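Side-chain contacts in AbiEi antitoxin C-terminal domain-containing protein (Mycobacterium tuberculosis, PDB 1ZEL), which is of unknown function but, with its winged-helix fold and AbiEi-type antitoxin domain, probably binds DNA: residues Trp63-Pro68 and Ala74-Gly79; Ile126-Pro129 and Arg133-Asp136; Glu274-Pro279 and Leu287-Leu292. All coordinates share one frame; numbering follows the deposited sequence.

Interaction 1. Residues Trp63-Pro68 and Ala74-Gly79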
loop_
_atom_site.group_PDB
_atom_site.type_symbol
_atom_site.label_atom_id
_atom_site.label_comp_id
_atom_site.label_asym_id
_atom_site.label_seq_id
_atom_site.Cartn_x
_atom_site.Cartn_y
_atom_site.Cartn_z
ATOM N N TRP A 63 16.033 -3.575 -22.665
ATOM C CA TRP A 63 16.307 -2.294 -22.009
ATOM C C TRP A 63 15.069 -1.673 -21.378
ATOM O O TRP A 63 15.177 -0.980 -20.385
ATOM C CB TRP A 63 16.947 -1.306 -23.008
ATOM C CG TRP A 63 18.396 -1.647 -23.331
ATOM C CD1 TRP A 63 18.888 -2.190 -24.504
ATOM C CD2 TRP A 63 19.513 -1.489 -22.452
ATOM N NE1 TRP A 63 20.266 -2.355 -24.399
ATOM C CE2 TRP A 63 20.663 -1.937 -23.144
ATOM C CE3 TRP A 63 19.649 -1.020 -21.123
ATOM C CZ2 TRP A 63 21.940 -1.929 -22.558
ATOM C CZ3 TRP A 63 20.916 -1.008 -20.534
ATOM C CH2 TRP A 63 22.057 -1.476 -21.255
ATOM N N LEU A 64 13.905 -1.876 -22.004
ATOM C CA LEU A 64 12.628 -1.384 -21.497
ATOM C C LEU A 64 11.744 -2.586 -21.181
ATOM O O LEU A 64 11.668 -3.533 -21.976
ATOM C CB LEU A 64 11.930 -0.509 -22.584
ATOM C CG LEU A 64 12.619 0.804 -22.959
ATOM C CD1 LEU A 64 11.773 1.557 -24.005
ATOM C CD2 LEU A 64 12.906 1.711 -21.716
ATOM N N VAL A 65 11.075 -2.553 -20.030
ATOM C CA VAL A 65 10.120 -3.599 -19.660
ATOM C C VAL A 65 8.778 -2.917 -19.448
ATOM O O VAL A 65 8.683 -1.922 -18.686
ATOM C CB VAL A 65 10.552 -4.346 -18.395
ATOM C CG1 VAL A 65 9.432 -5.277 -17.886
ATOM C CG2 VAL A 65 11.829 -5.165 -18.673
ATOM N N GLN A 66 7.768 -3.411 -20.154
ATOM C CA GLN A 66 6.447 -2.795 -20.114
ATOM C C GLN A 66 5.879 -2.816 -18.699
ATOM O O GLN A 66 5.905 -3.855 -18.013
ATOM C CB GLN A 66 5.487 -3.470 -21.099
ATOM C CG GLN A 66 4.250 -2.649 -21.365
ATOM C CD GLN A 66 3.414 -3.221 -22.490
ATOM O OE1 GLN A 66 3.943 -3.699 -23.493
ATOM N NE2 GLN A 66 2.096 -3.161 -22.334
ATOM N N LEU A 67 5.363 -1.664 -18.263
ATOM C CA LEU A 67 4.668 -1.591 -16.984
ATOM C C LEU A 67 3.143 -1.651 -17.164
ATOM O O LEU A 67 2.654 -1.493 -18.282
ATOM C CB LEU A 67 5.103 -0.336 -16.211
ATOM C CG LEU A 67 6.541 -0.356 -15.684
ATOM C CD1 LEU A 67 6.886 1.050 -15.106
ATOM C CD2 LEU A 67 6.817 -1.511 -14.643
ATOM N N PRO A 68 2.397 -1.942 -16.072
ATOM C CA PRO A 68 0.941 -2.195 -16.152
ATOM C C PRO A 68 0.108 -1.054 -16.690
ATOM O O PRO A 68 -0.946 -1.298 -17.278
ATOM C CB PRO A 68 0.554 -2.477 -14.688
ATOM C CG PRO A 68 1.828 -3.001 -14.068
ATOM C CD PRO A 68 2.916 -2.183 -14.707
ATOM N N ALA A 74 9.658 0.467 -17.624
ATOM C CA ALA A 74 10.808 0.586 -16.752
ATOM C C ALA A 74 12.090 0.430 -17.573
ATOM O O ALA A 74 12.204 -0.479 -18.410
ATOM C CB ALA A 74 10.758 -0.493 -15.630
ATOM N N PHE A 75 13.046 1.324 -17.334
ATOM C CA PHE A 75 14.385 1.209 -17.909
ATOM C C PHE A 75 15.226 0.352 -16.965
ATOM O O PHE A 75 15.298 0.631 -15.785
ATOM C CB PHE A 75 15.006 2.606 -18.062
ATOM C CG PHE A 75 16.434 2.604 -18.568
ATOM C CD1 PHE A 75 16.741 2.108 -19.838
ATOM C CD2 PHE A 75 17.470 3.065 -17.758
ATOM C CE1 PHE A 75 18.041 2.097 -20.298
ATOM C CE2 PHE A 75 18.773 3.077 -18.211
ATOM C CZ PHE A 75 19.060 2.591 -19.506
ATOM N N ILE A 76 15.849 -0.696 -17.496
ATOM C CA ILE A 76 16.741 -1.503 -16.697
ATOM C C ILE A 76 18.141 -0.959 -17.007
ATOM O O ILE A 76 18.588 -1.018 -18.152
ATOM C CB ILE A 76 16.644 -3.017 -17.052
ATOM C CG1 ILE A 76 15.185 -3.466 -17.309
ATOM C CG2 ILE A 76 17.371 -3.887 -15.988
ATOM C CD1 ILE A 76 14.194 -3.230 -16.137
ATOM N N PRO A 77 18.816 -0.394 -15.990
ATOM C CA PRO A 77 20.047 0.320 -16.205
ATOM C C PRO A 77 21.216 -0.581 -16.563
ATOM O O PRO A 77 21.239 -1.744 -16.161
ATOM C CB PRO A 77 20.283 1.038 -14.874
ATOM C CG PRO A 77 19.439 0.337 -13.881
ATOM C CD PRO A 77 18.373 -0.378 -14.588
ATOM N N PRO A 78 22.214 -0.028 -17.274
ATOM C CA PRO A 78 23.382 -0.829 -17.615
ATOM C C PRO A 78 23.983 -1.482 -16.375
ATOM O O PRO A 78 24.062 -0.855 -15.321
ATOM C CB PRO A 78 24.349 0.200 -18.183
ATOM C CG PRO A 78 23.423 1.232 -18.788
ATOM C CD PRO A 78 22.330 1.347 -17.788
ATOM N N GLY A 79 24.407 -2.729 -16.525
ATOM C CA GLY A 79 25.052 -3.467 -15.455
ATOM C C GLY A 79 24.105 -4.144 -14.476
ATOM O O GLY A 79 24.548 -4.775 -13.525
#
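Trp-63 lies beside Phe-75 and points the same way. The two rings are nearly parallel, with planes at 17°, but slid so far apart that they barely overlap, and contact comes down to the rims, Trp-63 CE3 to Phe-75 CE1 at 3.6 Å. The benzo edge of the indole also reaches the backbone, with Trp-63 CE3 3.2 Å from Ile-76 O and Pro-78 N near the ring plane. The Pro-78 ring crosses it at roughly a right angle, Pro-78 CG 3.8 Å from Trp-63 CZ3. A wide, rigid indole suits this place because it spans four successive residues, Phe-75 to Pro-78.

Residues 64-66 and 72-75 form the beta hairpin after helix 51-61, the wing expected of a winged-helix domain. Val-65 and Ala-74 are a hydrogen-bonded antiparallel pair: Ala-74 N gives to Val-65 O at 2.8 Å, and Val-65 N returns to Ala-74 O at 2.9 Å. Ile-76 N adds a third bond, to Trp-63 O at 3.0 Å. On the Val-65 face, Val-65 CG2 meets Ile-76 CD1 at 4.0 Å, while the small Ala-74 lets Leu-67 CD2 come up to its CB.

Leu-64 holds CG anti to its carbonyl carbon (chi1 -66°), and its CD2 branch reaches the Phe-75 ring edge; the same leucine packs on Ile-55 and Leu-58 of helix 51-61. The indole is fixed by Arg-13, whose O accepts from Trp-63 NE1, and by a cation-pi contact with Arg-12.

Interaction 2. Residues Ile126-Pro129 and Arg133-Asp136; sequences IWLP and RLPD
Ile-126, which meets Leu-134 across this contact, has its backbone hydrogen-bonded to Ser-143 and Val-145 of the neighbouring parallel strand. Those bonds hold the strand that carries Ile-126 in its sheet; the contact itself is apolar. Ile-126 and Leu-128, two residues apart, send their side chains to the same side of the chain, and Leu-134 from the following loop comes to meet their ends.

The meeting is aliphatic throughout, methyl to methyl for Ile-126 and methyl to methylene for the closest approach of Leu-128. With chi2 at 171°, the Ile-126 chain is stretched out, and its CD1 stops 4.3 Å from Leu-134 CD1. Leu-128 arrives alongside: its own extended chain places CD1 4.2 Å from Leu-134 CB and 4.3 Å from Leu-134 CD1. Leu-134 CD1 is thus shared by both partners, whereas its other methyl, CD2, turns away from them. Leu-134 has CG anti to the backbone N (chi1 -177°), and this directs the branch back toward the strand although the loop runs well apart, with Leu-128 CA and Arg-133 CA 8.0 Å from each other.

Long branched aliphatic chains suit the distance between the two backbones, which they span without polar groups to satisfy. Trp-127, between the two strand residues in sequence, faces elsewhere and gives its NE1 to Ile-147 O.

Strand 124-127 is the middle one of a three-stranded mixed sheet, and the loop carrying Leu-134 belongs to its helix-free connection to strand 142-145. Trp-93 of helix 88-96 packs against both Leu-128 and Leu-134, and Val-144 of strand 142-145 touches the same two leucines.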
loop_
_atom_site.group_PDB
_atom_site.type_symbol
_atom_site.label_atom_id
_atom_site.label_comp_id
_atom_site.label_asym_id
_atom_site.label_seq_id
_atom_site.Cartn_x
_atom_site.Cartn_y
_atom_site.Cartn_z
ATOM N N ILE A 126 -3.868 -1.073 -1.668
ATOM C CA ILE A 126 -4.046 0.378 -1.649
ATOM C C ILE A 126 -5.442 0.767 -1.227
ATOM O O ILE A 126 -6.364 -0.037 -1.283
ATOM C CB ILE A 126 -3.755 1.038 -3.042
ATOM C CG1 ILE A 126 -4.727 0.510 -4.112
ATOM C CG2 ILE A 126 -2.303 0.817 -3.473
ATOM C CD1 ILE A 126 -4.618 1.280 -5.435
ATOM N N TRP A 127 -5.594 2.016 -0.817
ATOM C CA TRP A 127 -6.901 2.607 -0.597
ATOM C C TRP A 127 -7.103 3.586 -1.730
ATOM O O TRP A 127 -6.149 4.269 -2.124
ATOM C CB TRP A 127 -6.940 3.350 0.764
ATOM C CG TRP A 127 -8.203 4.221 0.878
ATOM C CD1 TRP A 127 -9.471 3.798 1.176
ATOM C CD2 TRP A 127 -8.308 5.622 0.578
ATOM N NE1 TRP A 127 -10.358 4.871 1.116
ATOM C CE2 TRP A 127 -9.663 5.993 0.746
ATOM C CE3 TRP A 127 -7.383 6.601 0.193
ATOM C CZ2 TRP A 127 -10.109 7.305 0.550
ATOM C CZ3 TRP A 127 -7.825 7.894 -0.007
ATOM C CH2 TRP A 127 -9.176 8.240 0.173
ATOM N N LEU A 128 -8.324 3.627 -2.277
ATOM C CA LEU A 128 -8.712 4.630 -3.265
ATOM C C LEU A 128 -10.009 5.292 -2.836
ATOM O O LEU A 128 -10.903 4.607 -2.362
ATOM C CB LEU A 128 -8.969 3.962 -4.633
ATOM C CG LEU A 128 -7.794 3.791 -5.599
ATOM C CD1 LEU A 128 -8.250 2.968 -6.821
ATOM C CD2 LEU A 128 -7.250 5.129 -6.019
ATOM N N PRO A 129 -10.135 6.614 -3.033
ATOM C CA PRO A 129 -11.419 7.236 -2.742
ATOM C C PRO A 129 -12.534 6.722 -3.677
ATOM O O PRO A 129 -12.245 6.252 -4.785
ATOM C CB PRO A 129 -11.160 8.719 -2.982
ATOM C CG PRO A 129 -9.940 8.814 -3.706
ATOM C CD PRO A 129 -9.139 7.589 -3.506
ATOM N N ARG A 133 -11.268 5.593 -10.308
ATOM C CA ARG A 133 -11.244 4.224 -10.876
ATOM C C ARG A 133 -9.818 3.739 -10.983
ATOM O O ARG A 133 -8.887 4.523 -11.233
ATOM C CB ARG A 133 -11.933 4.108 -12.224
ATOM N N LEU A 134 -9.653 2.427 -10.799
ATOM C CA LEU A 134 -8.362 1.786 -10.962
ATOM C C LEU A 134 -8.176 1.543 -12.456
ATOM O O LEU A 134 -9.082 1.022 -13.089
ATOM C CB LEU A 134 -8.351 0.452 -10.215
ATOM C CG LEU A 134 -7.039 -0.334 -10.214
ATOM C CD1 LEU A 134 -5.991 0.346 -9.354
ATOM C CD2 LEU A 134 -7.262 -1.775 -9.772
ATOM N N PRO A 135 -7.012 1.918 -13.028
ATOM C CA PRO A 135 -6.793 1.575 -14.435
ATOM C C PRO A 135 -6.791 0.050 -14.588
ATOM O O PRO A 135 -6.261 -0.657 -13.724
ATOM C CB PRO A 135 -5.407 2.164 -14.743
ATOM C CG PRO A 135 -5.136 3.152 -13.671
ATOM C CD PRO A 135 -5.863 2.634 -12.451
ATOM N N ASP A 136 -7.396 -0.446 -15.667
ATOM C CA ASP A 136 -7.636 -1.892 -15.844
ATOM C C ASP A 136 -6.362 -2.736 -15.820
ATOM O O ASP A 136 -6.352 -3.846 -15.264
ATOM C CB ASP A 136 -8.417 -2.163 -17.135
ATOM C CG ASP A 136 -9.886 -1.763 -17.028
ATOM O OD1 ASP A 136 -10.580 -1.774 -18.069
ATOM O OD2 ASP A 136 -10.355 -1.451 -15.911
#

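Interaction 3. Residues Glu274-Pro279 and Leu287-Leu292; sequences ESVWAP and LVVPLL
Val-276 and Val-289 cross at about a right angle, one on a strand and the other on the first turn of a helix. The unit is a beta hairpin, strands 276-278 and 283-285, running straight into helix 288-296, so that the helix start folds back beside the first strand. The Val-276 methyl CG2 does the touching: it sits 3.7 Å from Val-289 CG1 and equally near Val-289 CB, alongside the bond between those two carbons. Both valines carry CG1 anti to the backbone N (chi1 175° for Val-276), which leaves the Val-276 CG2 branch to project at the helix. Valine is at home in the strand, and on the first turn of the helix its short side chain lets the two backbones come close. Beyond the pair, Tyr-236 of helix 228-240 also touches Val-289.

Glu-274 and Pro-290 meet at a slant. Here the aliphatic part of the glutamate works rather than its charge: Glu-274 CG lies 3.8 Å from Pro-290 CB. The carboxylate is directed along the helix, where OE1 forms a salt bridge with Arg-293, and chi2 at 167° gives it the reach. Proline fits because a residue in a helix's first turn can do without a backbone N-H. Leu-287 is the N-cap, and the carboxylate of Asp-285 accepts from the N-H groups of Leu-287, Val-288 and Val-289. The first regular helical bond of the segment runs from Leu-291 N to Leu-287 O, while Glu-274 O, in the loop before the strand, lies 3.3 Å from Pro-290 CG.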
loop_
_atom_site.group_PDB
_atom_site.type_symbol
_atom_site.label_atom_id
_atom_site.label_comp_id
_atom_site.label_asym_id
_atom_site.label_seq_id
_atom_site.Cartn_x
_atom_site.Cartn_y
_atom_site.Cartn_z
ATOM N N GLU A 274 -11.306 -21.372 17.242
ATOM C CA GLU A 274 -11.785 -21.112 18.600
ATOM C C GLU A 274 -12.179 -19.632 18.710
ATOM O O GLU A 274 -11.935 -18.868 17.771
ATOM C CB GLU A 274 -10.700 -21.467 19.613
ATOM C CG GLU A 274 -9.474 -20.582 19.535
ATOM C CD GLU A 274 -8.583 -20.757 20.732
ATOM O OE1 GLU A 274 -8.632 -19.886 21.626
ATOM O OE2 GLU A 274 -7.860 -21.777 20.792
ATOM N N SER A 275 -12.813 -19.236 19.818
ATOM C CA SER A 275 -13.286 -17.841 19.971
ATOM C C SER A 275 -13.350 -17.402 21.421
ATOM O O SER A 275 -13.507 -18.230 22.301
ATOM C CB SER A 275 -14.639 -17.618 19.285
ATOM O OG SER A 275 -15.658 -18.422 19.851
ATOM N N VAL A 276 -13.226 -16.093 21.640
ATOM C CA VAL A 276 -13.241 -15.455 22.954
ATOM C C VAL A 276 -14.380 -14.449 22.914
ATOM O O VAL A 276 -14.618 -13.855 21.874
ATOM C CB VAL A 276 -11.946 -14.623 23.155
ATOM C CG1 VAL A 276 -11.979 -13.842 24.488
ATOM C CG2 VAL A 276 -10.725 -15.518 23.069
ATOM N N TRP A 277 -15.068 -14.262 24.034
ATOM C CA TRP A 277 -16.184 -13.320 24.132
ATOM C C TRP A 277 -15.706 -12.085 24.858
ATOM O O TRP A 277 -15.167 -12.193 25.950
ATOM C CB TRP A 277 -17.342 -13.978 24.895
ATOM C CG TRP A 277 -18.488 -13.091 25.414
ATOM C CD1 TRP A 277 -18.950 -13.031 26.703
ATOM C CD2 TRP A 277 -19.316 -12.209 24.655
ATOM N NE1 TRP A 277 -20.013 -12.158 26.795
ATOM C CE2 TRP A 277 -20.259 -11.644 25.549
ATOM C CE3 TRP A 277 -19.343 -11.818 23.299
ATOM C CZ2 TRP A 277 -21.225 -10.716 25.137
ATOM C CZ3 TRP A 277 -20.315 -10.904 22.888
ATOM C CH2 TRP A 277 -21.235 -10.353 23.809
ATOM N N ALA A 278 -15.902 -10.919 24.241
ATOM C CA ALA A 278 -15.583 -9.641 24.855
ATOM C C ALA A 278 -16.841 -8.769 25.055
ATOM O O ALA A 278 -17.177 -7.937 24.203
ATOM C CB ALA A 278 -14.520 -8.910 23.996
ATOM N N PRO A 279 -17.554 -8.958 26.177
ATOM C CA PRO A 279 -18.838 -8.271 26.346
ATOM C C PRO A 279 -18.717 -6.730 26.379
ATOM O O PRO A 279 -19.681 -6.035 26.041
ATOM C CB PRO A 279 -19.356 -8.831 27.678
ATOM C CG PRO A 279 -18.116 -9.272 28.411
ATOM C CD PRO A 279 -17.240 -9.821 27.333
ATOM N N LEU A 287 -10.479 -14.258 15.733
ATOM C CA LEU A 287 -9.293 -13.922 14.969
ATOM C C LEU A 287 -8.070 -13.539 15.793
ATOM O O LEU A 287 -7.046 -14.183 15.685
ATOM C CB LEU A 287 -9.624 -12.813 13.967
ATOM C CG LEU A 287 -8.507 -12.170 13.139
ATOM C CD1 LEU A 287 -7.935 -13.165 12.161
ATOM C CD2 LEU A 287 -9.132 -11.000 12.404
ATOM N N VAL A 288 -8.167 -12.470 16.570
ATOM C CA VAL A 288 -6.991 -11.894 17.198
ATOM C C VAL A 288 -6.415 -12.853 18.249
ATOM O O VAL A 288 -5.298 -13.357 18.079
ATOM C CB VAL A 288 -7.282 -10.487 17.748
ATOM C CG1 VAL A 288 -6.109 -9.954 18.571
ATOM C CG2 VAL A 288 -7.576 -9.521 16.574
ATOM N N VAL A 289 -7.189 -13.148 19.295
ATOM C CA VAL A 289 -6.742 -14.097 20.340
ATOM C C VAL A 289 -6.511 -15.535 19.805
ATOM O O VAL A 289 -5.456 -16.131 20.053
ATOM C CB VAL A 289 -7.627 -14.002 21.616
ATOM C CG1 VAL A 289 -7.104 -14.913 22.722
ATOM C CG2 VAL A 289 -7.627 -12.573 22.121
ATOM N N PRO A 290 -7.444 -16.073 19.005
ATOM C CA PRO A 290 -7.173 -17.376 18.370
ATOM C C PRO A 290 -5.864 -17.488 17.557
ATOM O O PRO A 290 -5.210 -18.543 17.604
ATOM C CB PRO A 290 -8.382 -17.562 17.447
ATOM C CG PRO A 290 -9.449 -16.780 18.106
ATOM C CD PRO A 290 -8.780 -15.569 18.639
ATOM N N LEU A 291 -5.487 -16.444 16.806
ATOM C CA LEU A 291 -4.167 -16.411 16.165
ATOM C C LEU A 291 -3.032 -16.356 17.172
ATOM O O LEU A 291 -2.036 -17.049 16.994
ATOM C CB LEU A 291 -3.999 -15.230 15.205
ATOM C CG LEU A 291 -4.690 -15.364 13.854
ATOM C CD1 LEU A 291 -4.481 -14.105 13.059
ATOM C CD2 LEU A 291 -4.212 -16.593 13.065
ATOM N N LEU A 292 -3.163 -15.504 18.190
ATOM C CA LEU A 292 -2.145 -15.412 19.243
ATOM C C LEU A 292 -1.945 -16.758 19.938
ATOM O O LEU A 292 -0.829 -17.112 20.339
ATOM C CB LEU A 292 -2.533 -14.352 20.263
ATOM C CG LEU A 292 -2.393 -12.929 19.743
ATOM C CD1 LEU A 292 -2.938 -11.990 20.760
ATOM C CD2 LEU A 292 -0.908 -12.635 19.468
#

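In the fold
The three contacts follow one another along the chain without touching. Interactions 1 and 2 are both buried, and both have helix 88-96 as a neighbour: it packs on Leu-67 of the first and on Leu-128 and Leu-134 of the second, whose nearest atoms are about 6 Å apart. Interaction 3 lies at the surface, on the opposite side of the chain's centre from interaction 1, about 47 Å between centres. Chemistry follows place. The hairpin of interaction 1 combines backbone bonds with aromatic packing, the strand-to-loop contact of interaction 2 is wholly aliphatic, and the strand-to-helix contact of interaction 3 adds the aliphatic part of Glu-274, whose carboxylate pairs with Arg-293, to its valine pair.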